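Local atomic coordinates of AvrA (Salmonella typhimurium, PDB entry 6BE0), a protein that probably acetylates serine and threonine residues of other proteins using acetyl-CoA, and binds coenzyme A and inositol hexakisphosphate. Residues S52-G57 with L284-H289. Residues are numbered along the deposited sequence; the frame is centred on the assembly and turned at random.
Sequences SEIIDG and LSISAH. With COA (coenzyme A), chain C.
Ile54 alone carries the 52-57 side of this contact, its two methyl ends lying side by side, one against Ile286 and the other near His289. The γ-methyl does the closer work: CG2 of Ile54 stands 3.5 Å from CD1 of Ile286, a methyl-to-methyl meeting in which the two side chains approach at a slant. The longer branch of Ile54 goes to the histidine, where its CD1 lies 4.3 Å from CB of His289, touching the aliphatic root of the side chain and not the imidazole. With chi1 -74°, CG2 of Ile54 lies anti to the backbone N, and the extended longer branch brings CD1 alongside it, so both methyls face the 284-289 side together. In Ile286 and His289 the side chains leave the backbone toward the helix that carries Ile54, although the backbones stay well apart, with 7.9 Å between CA of Ile54 and CA of Ile286. Such a contact illustrates how one branched residue near a helix end can join distant parts of a chain by apolar contact alone, burying only 131 Å².

The 284-289 side also shows how a strand hands over to a helix. Ile286 occupies the N-cap position, but it is Ser285 that forms an ST turn: its OG accepts from N of Ser287 at 3.2 Å, with an N-H...O angle of 159°. Just before this turn, Leu284 belongs to the coenzyme A pocket, its CD2 lying 3.6 Å from N3A of the adenine.

Around the contact, Trp59, in the loop beyond Gly57, touches Ile286 and packs edge-to-face with the ring of His289. The isoleucine pair, with Trp59 against its second member, joins the C-terminal end of helix 40-55 to the junction between strand 283-285, which pairs antiparallel with strand 276-278, and helix 287-300.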
loop_
_atom_site.group_PDB
_atom_site.type_symbol
_atom_site.label_atom_id
_atom_site.label_comp_id
_atom_site.label_asym_id
_atom_site.label_seq_id
_atom_site.Cartn_x
_atom_site.Cartn_y
_atom_site.Cartn_z
ATOM N N SER A 52 -14.809 -18.306 6.110
ATOM C CA SER A 52 -15.051 -19.120 7.295
ATOM C C SER A 52 -14.226 -18.625 8.478
ATOM O O SER A 52 -14.727 -18.516 9.599
ATOM C CB SER A 52 -14.727 -20.587 7.008
ATOM O OG SER A 52 -14.887 -21.379 8.170
ATOM N N GLU A 53 -12.959 -18.326 8.215
ATOM C CA GLU A 53 -12.032 -17.899 9.255
ATOM C C GLU A 53 -12.422 -16.545 9.847
ATOM O O GLU A 53 -12.073 -16.235 10.986
ATOM C CB GLU A 53 -10.611 -17.843 8.695
ATOM C CG GLU A 53 -10.004 -19.221 8.459
ATOM C CD GLU A 53 -8.870 -19.206 7.451
ATOM O OE1 GLU A 53 -8.406 -18.107 7.085
ATOM O OE2 GLU A 53 -8.446 -20.298 7.021
ATOM N N ILE A 54 -13.146 -15.745 9.072
ATOM C CA ILE A 54 -13.667 -14.474 9.562
ATOM C C ILE A 54 -14.825 -14.713 10.528
ATOM O O ILE A 54 -14.935 -14.046 11.555
ATOM C CB ILE A 54 -14.134 -13.566 8.399
ATOM C CG1 ILE A 54 -12.918 -12.990 7.669
ATOM C CG2 ILE A 54 -15.019 -12.422 8.905
ATOM C CD1 ILE A 54 -13.247 -12.250 6.386
ATOM N N ILE A 55 -15.681 -15.674 10.197
ATOM C CA ILE A 55 -16.886 -15.930 10.979
ATOM C C ILE A 55 -16.573 -16.580 12.326
ATOM O O ILE A 55 -17.201 -16.245 13.333
ATOM C CB ILE A 55 -17.876 -16.824 10.194
ATOM C CG1 ILE A 55 -18.328 -16.103 8.921
ATOM C CG2 ILE A 55 -19.090 -17.177 11.056
ATOM C CD1 ILE A 55 -19.156 -16.953 7.975
ATOM N N ASP A 56 -15.615 -17.505 12.350
ATOM C CA ASP A 56 -15.271 -18.200 13.592
ATOM C C ASP A 56 -14.219 -17.434 14.399
ATOM O O ASP A 56 -13.911 -17.797 15.534
ATOM C CB ASP A 56 -14.790 -19.628 13.300
ATOM C CG ASP A 56 -13.573 -19.675 12.389
ATOM O OD1 ASP A 56 -13.388 -20.706 11.707
ATOM O OD2 ASP A 56 -12.798 -18.699 12.351
ATOM N N GLY A 57 -13.668 -16.378 13.805
ATOM C CA GLY A 57 -12.754 -15.492 14.508
ATOM C C GLY A 57 -11.303 -15.940 14.517
ATOM O O GLY A 57 -10.461 -15.295 15.142
ATOM N N LEU A 284 -12.523 -4.520 16.192
ATOM C CA LEU A 284 -11.453 -4.673 15.211
ATOM C C LEU A 284 -11.996 -4.524 13.797
ATOM O O LEU A 284 -13.178 -4.764 13.553
ATOM C CB LEU A 284 -10.774 -6.033 15.364
ATOM C CG LEU A 284 -10.089 -6.316 16.703
ATOM C CD1 LEU A 284 -9.564 -7.743 16.726
ATOM C CD2 LEU A 284 -8.966 -5.324 16.961
ATOM N N SER A 285 -11.124 -4.134 12.871
ATOM C CA SER A 285 -11.498 -3.998 11.468
ATOM C C SER A 285 -11.045 -5.207 10.663
ATOM O O SER A 285 -9.876 -5.594 10.713
ATOM C CB SER A 285 -10.897 -2.724 10.872
ATOM O OG SER A 285 -11.130 -2.662 9.474
ATOM N N ILE A 286 -11.980 -5.801 9.927
ATOM C CA ILE A 286 -11.669 -6.885 9.002
ATOM C C ILE A 286 -11.780 -6.389 7.565
ATOM O O ILE A 286 -12.051 -7.165 6.651
ATOM C CB ILE A 286 -12.606 -8.096 9.203
ATOM C CG1 ILE A 286 -14.069 -7.699 8.964
ATOM C CG2 ILE A 286 -12.430 -8.669 10.602
ATOM C CD1 ILE A 286 -15.006 -8.880 8.839
ATOM N N SER A 287 -11.574 -5.089 7.372
ATOM C CA SER A 287 -11.732 -4.477 6.057
ATOM C C SER A 287 -10.726 -5.056 5.066
ATOM O O SER A 287 -11.094 -5.492 3.975
ATOM C CB SER A 287 -11.569 -2.958 6.144
ATOM O OG SER A 287 -12.002 -2.334 4.948
ATOM N N ALA A 288 -9.455 -5.059 5.455
ATOM C CA ALA A 288 -8.396 -5.593 4.608
ATOM C C ALA A 288 -8.607 -7.077 4.329
ATOM O O ALA A 288 -8.363 -7.545 3.218
ATOM C CB ALA A 288 -7.037 -5.366 5.253
ATOM N N HIS A 289 -9.062 -7.816 5.336
ATOM C CA HIS A 289 -9.322 -9.242 5.172
ATOM C C HIS A 289 -10.462 -9.473 4.185
ATOM O O HIS A 289 -10.440 -10.431 3.413
ATOM C CB HIS A 289 -9.645 -9.892 6.517
ATOM C CG HIS A 289 -8.453 -10.055 7.408
ATOM N ND1 HIS A 289 -7.908 -9.011 8.124
ATOM C CD2 HIS A 289 -7.696 -11.141 7.693
ATOM C CE1 HIS A 289 -6.870 -9.448 8.815
ATOM N NE2 HIS A 289 -6.719 -10.736 8.570
HETATM N N1A COA C . -6.602 -6.085 13.616
HETATM C C2A COA C . -7.261 -4.887 13.645
HETATM N N3A COA C . -6.839 -3.892 14.480
HETATM C C4A COA C . -5.756 -4.083 15.298
HETATM C C5A COA C . -5.099 -5.263 15.273
HETATM C C6A COA C . -5.536 -6.270 14.419
HETATM N N6A COA C . -5.324 -7.601 13.948
HETATM N N7A COA C . -4.071 -5.197 16.166
HETATM C C8A COA C . -4.097 -3.967 16.741
HETATM N N9A COA C . -5.133 -3.277 16.213
HETATM C C1B COA C . -5.545 -1.945 16.511
HETATM C C2B COA C . -6.651 -1.942 17.222
HETATM O O2B COA C . -7.804 -1.741 16.360
HETATM C C3B COA C . -6.489 -0.704 18.257
HETATM O O3B COA C . -6.733 0.539 17.600
HETATM P P3B COA C . -7.969 1.456 18.084
HETATM O O7A COA C . -9.272 0.808 17.677
HETATM O O8A COA C . -7.929 1.612 19.584
HETATM O O9A COA C . -7.867 2.822 17.441
HETATM C C4B COA C . -5.199 -0.771 18.662
HETATM O O4B COA C . -4.445 -1.244 17.425
HETATM C C5B COA C . -5.050 -1.773 19.798
HETATM O O5B COA C . -3.670 -2.010 20.057
HETATM P P1A COA C . -3.024 -1.470 21.418
HETATM O O1A COA C . -3.780 -0.244 21.908
HETATM O O2A COA C . -3.084 -2.567 22.467
HETATM O O3A COA C . -1.509 -1.083 21.158
#